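Local coordinates for Non-structural protein 3 (Rice hoja blanca virus, PDB 3AJF), which binds double-stranded RNA and suppresses RNA-mediated gene silencing in the host, and is present here as its helical domain, at the interface of chains A and B. Residues are numbered along the deposited sequence; one frame, centred on the assembly and turned at random. Chains: chain A/B, Non-structural protein 3.

Contacts 1 and 2 lie at opposite ends of the two-fold interface of the NS3 homodimer, about 23 Å apart between the centres of their C-alpha atoms. They are largely twins with the chains exchanged. In each, Arg74 and Leu63 of one subunit receive Phe88 and Val89 of the other. At each end of the interface, helices 49-64 and 74-85 of one chain thus hold the closing segment of the other. Contact 1 follows that segment on to B:Lys92 and B:Pro93. Contact 2 instead follows helix 74-85 to B:Leu75 and B:Thr78. The reciprocal exchange ties the end of each domain fragment into the dimer.

Contact 1: the interface of chains A and B. Residues chain A 63-67, 74; chain B 88-89, 91-93.
The last modelled residues of chain B, from the end of the helical-domain fragment of this tenuivirus p3 protein, lie against the end of helix 49-64 and the start of helix 74-85 of chain A. B:Phe88 and A:Arg74 meet at the centre of the contact. The guanidinium of A:Arg74 takes the backbone carbonyl B:Phe88 O side-on with two nitrogens. A:Arg74 NE gives a hydrogen bond of 3.1 Å to B:Phe88 O, nearly along the C=O axis. A:Arg74 NH2 reaches the same B:Phe88 O at 3.0 Å, on a lone pair. A bend at chi3 (73°) turns the guanidinium so that the carbonyl lies at its edge.

The arginine is positioned from its own chain. A:Arg74 NH2 donates to A:Leu63 O at 2.7 Å, in the guanidinium plane and almost straight (169° at H). NH2 therefore joins a carbonyl of each subunit. The flat group is also sandwiched. B:Lys92 CG covers one face, 3.6 Å above the plane and toward the rim, and A:Leu63 CD2 lies over the opposite face. The aliphatic part of the lysine makes this contact; its NZ extends away.

The B:Phe88 ring has A:Leu63 CB over one face, 3.8 Å from B:Phe88 CG and offset toward the rim. Farther round the ring, A:Ser64 CB approaches B:Phe88 CE1 at 3.7 Å. B:Pro93 rests on the backbone where helix 49-64 ends. B:Pro93 CD is 3.5 Å from A:Leu63 O, and its CG faces the carbonyl of A:Ser64. A:His65 and A:Lys66 add little beside the proline; A:Arg67 lays its aliphatic CG near B:Pro93 CB.

Contact 2: the interface of chains A and B. Residues chain A 85-86, 88-89, 91; chain B 63, 74-75, 78.
A:Phe88 O, a backbone carbonyl in the 3-10 helix 86-89 of this p3 silencing suppressor, is gripped by two nitrogens of B:Arg74 across the homodimer interface. B:Arg74 NH2 donates to A:Phe88 O at 2.9 Å, on a lone pair in the carbonyl plane. B:Arg74 NE bonds to the same A:Phe88 O at 3.0 Å, in a noticeably bent hydrogen bond (140° at H). The carbonyl sits about 11° out of the guanidinium plane. B:Leu63 O fixes the rotation of this group from within chain B, taking a nearly straight bond from NH2. B:Leu63 CD2 lies over one guanidinium face.

The same leucine packs on the aromatic ring. B:Leu63 CB stands over one face of A:Phe88, 3.8 Å from A:Phe88 CG and toward the rim. B:Leu63 CD1 touches A:Phe88 CB, also at 3.8 Å.

Along helix 74-85 of chain B, the side chain of A:Val89 crosses that of B:Thr78. A:Val89 has CG1 anti to its backbone N (chi1 178°), which puts CG2 beside the N, and A:Val89 CG2 meets B:Thr78 CB at 3.6 Å. B:Leu75 CD1 borders the same methyl at 4.0 Å from A:Val89 CG2. B:Thr78 directs its hydroxyl back into its own helix, where B:Thr78 OG1 donates to B:Arg74 O at 2.8 Å. Its methyl CG2 is the branch turned toward the A:Ser85 carbonyl and A:Glu86 CA.

Contact 1: the interface of chains A and B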
loop_
_atom_site.group_PDB
_atom_site.type_symbol
_atom_site.label_atom_id
_atom_site.label_comp_id
_atom_site.label_asym_id
_atom_site.label_seq_id
_atom_site.Cartn_x
_atom_site.Cartn_y
_atom_site.Cartn_z
ATOM N N LEU A 63 4.580 8.279 -3.981
ATOM C CA LEU A 63 4.843 8.823 -2.643
ATOM C C LEU A 63 6.322 8.744 -2.248
ATOM O O LEU A 63 6.811 9.571 -1.468
ATOM C CB LEU A 63 4.004 8.084 -1.593
ATOM C CG LEU A 63 2.499 8.344 -1.666
ATOM C CD1 LEU A 63 1.668 7.257 -0.923
ATOM C CD2 LEU A 63 2.237 9.750 -1.111
ATOM N N SER A 64 7.012 7.730 -2.739
ATOM C CA SER A 64 8.360 7.452 -2.270
ATOM C C SER A 64 9.424 8.053 -3.185
ATOM O O SER A 64 10.552 8.287 -2.741
ATOM C CB SER A 64 8.568 5.943 -2.124
ATOM O OG SER A 64 8.482 5.265 -3.376
ATOM N N HIS A 65 9.083 8.269 -4.458
ATOM C CA HIS A 65 10.113 8.656 -5.454
ATOM C C HIS A 65 9.811 9.961 -6.179
ATOM O O HIS A 65 10.734 10.672 -6.563
ATOM C CB HIS A 65 10.343 7.558 -6.492
ATOM C CG HIS A 65 11.015 6.341 -5.947
ATOM N ND1 HIS A 65 12.369 6.120 -6.060
ATOM C CD2 HIS A 65 10.516 5.279 -5.281
ATOM C CE1 HIS A 65 12.680 4.977 -5.471
ATOM N NE2 HIS A 65 11.568 4.443 -5.001
ATOM N N LYS A 66 8.537 10.250 -6.401
ATOM C CA LYS A 66 8.137 11.380 -7.256
ATOM C C LYS A 66 8.332 12.692 -6.518
ATOM O O LYS A 66 7.564 13.044 -5.626
ATOM C CB LYS A 66 6.682 11.246 -7.739
ATOM C CG LYS A 66 6.275 12.256 -8.806
ATOM C CD LYS A 66 4.841 12.026 -9.304
ATOM C CE LYS A 66 4.269 13.280 -9.982
ATOM N NZ LYS A 66 5.009 13.568 -11.235
ATOM N N ARG A 67 9.352 13.435 -6.914
ATOM C CA ARG A 67 9.673 14.678 -6.241
ATOM C C ARG A 67 8.680 15.811 -6.441
ATOM O O ARG A 67 8.652 16.734 -5.619
ATOM C CB ARG A 67 11.042 15.176 -6.685
ATOM C CG ARG A 67 12.191 14.408 -6.096
ATOM C CD ARG A 67 13.437 15.243 -6.268
ATOM N NE ARG A 67 14.643 14.432 -6.276
ATOM C CZ ARG A 67 15.830 14.875 -6.684
ATOM N NH1 ARG A 67 15.957 16.127 -7.122
ATOM N NH2 ARG A 67 16.887 14.068 -6.656
ATOM N N ARG A 74 -0.513 14.402 -0.842
ATOM C CA ARG A 74 0.115 13.330 -0.055
ATOM C C ARG A 74 -0.859 12.567 0.844
ATOM O O ARG A 74 -0.793 11.330 0.926
ATOM C CB ARG A 74 1.346 13.809 0.750
ATOM C CG ARG A 74 2.488 14.405 -0.098
ATOM C CD ARG A 74 3.779 14.478 0.713
ATOM N NE ARG A 74 4.330 13.137 0.891
ATOM C CZ ARG A 74 4.984 12.448 -0.040
ATOM N NH1 ARG A 74 5.266 12.995 -1.211
ATOM N NH2 ARG A 74 5.411 11.216 0.222
ATOM N N PHE B 88 3.922 7.853 4.934
ATOM C CA PHE B 88 4.207 8.615 3.708
ATOM C C PHE B 88 3.618 10.026 3.709
ATOM O O PHE B 88 4.035 10.865 2.911
ATOM C CB PHE B 88 3.759 7.904 2.409
ATOM C CG PHE B 88 4.722 6.843 1.922
ATOM C CD1 PHE B 88 6.061 7.146 1.681
ATOM C CD2 PHE B 88 4.285 5.552 1.692
ATOM C CE1 PHE B 88 6.945 6.181 1.222
ATOM C CE2 PHE B 88 5.187 4.562 1.235
ATOM C CZ PHE B 88 6.511 4.887 1.001
ATOM N N VAL B 89 2.636 10.311 4.564
ATOM C CA VAL B 89 2.074 11.680 4.534
ATOM C C VAL B 89 3.191 12.696 4.774
ATOM O O VAL B 89 3.344 13.640 3.991
ATOM C CB VAL B 89 0.909 11.904 5.522
ATOM C CG1 VAL B 89 0.382 13.345 5.408
ATOM C CG2 VAL B 89 -0.226 10.881 5.271
ATOM N N LEU B 91 6.642 11.703 5.297
ATOM C CA LEU B 91 7.929 11.203 4.815
ATOM C C LEU B 91 8.037 11.305 3.279
ATOM O O LEU B 91 7.518 10.456 2.548
ATOM C CB LEU B 91 8.137 9.774 5.328
ATOM C CG LEU B 91 9.464 9.054 5.184
ATOM C CD1 LEU B 91 10.527 9.669 6.110
ATOM C CD2 LEU B 91 9.222 7.567 5.505
ATOM N N LYS B 92 8.686 12.369 2.813
ATOM C CA LYS B 92 8.736 12.759 1.386
ATOM C C LYS B 92 10.112 12.462 0.781
ATOM O O LYS B 92 11.097 12.468 1.513
ATOM C CB LYS B 92 8.576 14.280 1.252
ATOM C CG LYS B 92 7.383 14.916 1.924
ATOM C CD LYS B 92 7.388 16.371 1.599
ATOM C CE LYS B 92 6.488 17.177 2.506
ATOM N NZ LYS B 92 6.779 18.659 2.364
ATOM N N PRO B 93 10.206 12.298 -0.563
ATOM C CA PRO B 93 11.547 12.186 -1.163
ATOM C C PRO B 93 12.397 13.452 -0.918
ATOM O O PRO B 93 11.878 14.578 -1.018
ATOM C CB PRO B 93 11.278 12.043 -2.665
ATOM C CG PRO B 93 9.824 11.800 -2.823
ATOM C CD PRO B 93 9.129 12.216 -1.560
#

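Contact 2: the interface of chains A and B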
loop_
_atom_site.group_PDB
_atom_site.type_symbol
_atom_site.label_atom_id
_atom_site.label_comp_id
_atom_site.label_asym_id
_atom_site.label_seq_id
_atom_site.Cartn_x
_atom_site.Cartn_y
_atom_site.Cartn_z
ATOM N N SER A 85 -5.173 -1.375 0.145
ATOM C CA SER A 85 -4.400 -2.523 0.649
ATOM C C SER A 85 -5.263 -3.467 1.481
ATOM O O SER A 85 -5.006 -4.686 1.540
ATOM C CB SER A 85 -3.144 -2.061 1.413
ATOM O OG SER A 85 -3.525 -1.400 2.612
ATOM N N GLU A 86 -6.320 -2.933 2.079
ATOM C CA GLU A 86 -7.217 -3.731 2.944
ATOM C C GLU A 86 -7.834 -4.921 2.234
ATOM O O GLU A 86 -8.133 -5.935 2.860
ATOM C CB GLU A 86 -8.357 -2.873 3.527
ATOM C CG GLU A 86 -7.861 -1.692 4.379
ATOM C CD GLU A 86 -9.022 -0.788 4.853
ATOM O OE1 GLU A 86 -10.182 -1.204 4.668
ATOM O OE2 GLU A 86 -8.772 0.310 5.408
ATOM N N PHE A 88 -6.528 -7.058 0.465
ATOM C CA PHE A 88 -5.704 -8.271 0.547
ATOM C C PHE A 88 -6.134 -9.284 1.599
ATOM O O PHE A 88 -5.711 -10.457 1.537
ATOM C CB PHE A 88 -4.223 -7.957 0.748
ATOM C CG PHE A 88 -3.522 -7.545 -0.531
ATOM C CD1 PHE A 88 -3.607 -8.342 -1.666
ATOM C CD2 PHE A 88 -2.771 -6.379 -0.582
ATOM C CE1 PHE A 88 -2.927 -8.003 -2.831
ATOM C CE2 PHE A 88 -2.108 -6.019 -1.767
ATOM C CZ PHE A 88 -2.201 -6.844 -2.889
ATOM N N VAL A 89 -6.943 -8.870 2.558
ATOM C CA VAL A 89 -7.338 -9.800 3.589
ATOM C C VAL A 89 -8.118 -10.949 2.935
ATOM O O VAL A 89 -7.852 -12.132 3.212
ATOM C CB VAL A 89 -8.113 -9.115 4.740
ATOM C CG1 VAL A 89 -8.548 -10.119 5.764
ATOM C CG2 VAL A 89 -7.221 -8.074 5.421
ATOM N N LEU A 91 -8.607 -11.188 -0.634
ATOM C CA LEU A 91 -8.096 -11.389 -1.988
ATOM C C LEU A 91 -6.733 -12.086 -1.993
ATOM O O LEU A 91 -5.709 -11.467 -1.672
ATOM C CB LEU A 91 -7.976 -10.028 -2.664
ATOM C CG LEU A 91 -7.805 -9.954 -4.173
ATOM C CD1 LEU A 91 -9.007 -10.610 -4.899
ATOM C CD2 LEU A 91 -7.656 -8.493 -4.571
ATOM N N LEU B 63 1.542 -10.884 0.117
ATOM C CA LEU B 63 0.089 -10.932 0.095
ATOM C C LEU B 63 -0.445 -11.179 -1.319
ATOM O O LEU B 63 -1.540 -11.732 -1.478
ATOM C CB LEU B 63 -0.501 -9.599 0.619
ATOM C CG LEU B 63 -0.397 -9.262 2.129
ATOM C CD1 LEU B 63 -0.754 -7.798 2.392
ATOM C CD2 LEU B 63 -1.299 -10.184 2.969
ATOM N N ARG B 74 -2.742 -13.329 7.056
ATOM C CA ARG B 74 -3.276 -12.354 6.095
ATOM C C ARG B 74 -3.759 -11.058 6.758
ATOM O O ARG B 74 -3.367 -9.986 6.331
ATOM C CB ARG B 74 -4.360 -12.931 5.191
ATOM C CG ARG B 74 -3.873 -14.034 4.260
ATOM C CD ARG B 74 -4.881 -14.269 3.115
ATOM N NE ARG B 74 -4.744 -13.189 2.132
ATOM C CZ ARG B 74 -3.712 -13.091 1.281
ATOM N NH1 ARG B 74 -2.741 -14.005 1.278
ATOM N NH2 ARG B 74 -3.640 -12.081 0.435
ATOM N N LEU B 75 -4.565 -11.163 7.814
ATOM C CA LEU B 75 -5.068 -9.979 8.542
ATOM C C LEU B 75 -3.988 -9.134 9.212
ATOM O O LEU B 75 -3.949 -7.926 8.945
ATOM C CB LEU B 75 -6.159 -10.360 9.561
ATOM C CG LEU B 75 -6.784 -9.204 10.348
ATOM C CD1 LEU B 75 -7.383 -8.078 9.467
ATOM C CD2 LEU B 75 -7.825 -9.756 11.334
ATOM N N THR B 78 -1.743 -7.525 6.411
ATOM C CA THR B 78 -2.473 -6.421 5.758
ATOM C C THR B 78 -2.552 -5.172 6.628
ATOM O O THR B 78 -2.412 -4.045 6.137
ATOM C CB THR B 78 -3.863 -6.876 5.340
ATOM O OG1 THR B 78 -3.726 -7.990 4.440
ATOM C CG2 THR B 78 -4.601 -5.735 4.622
#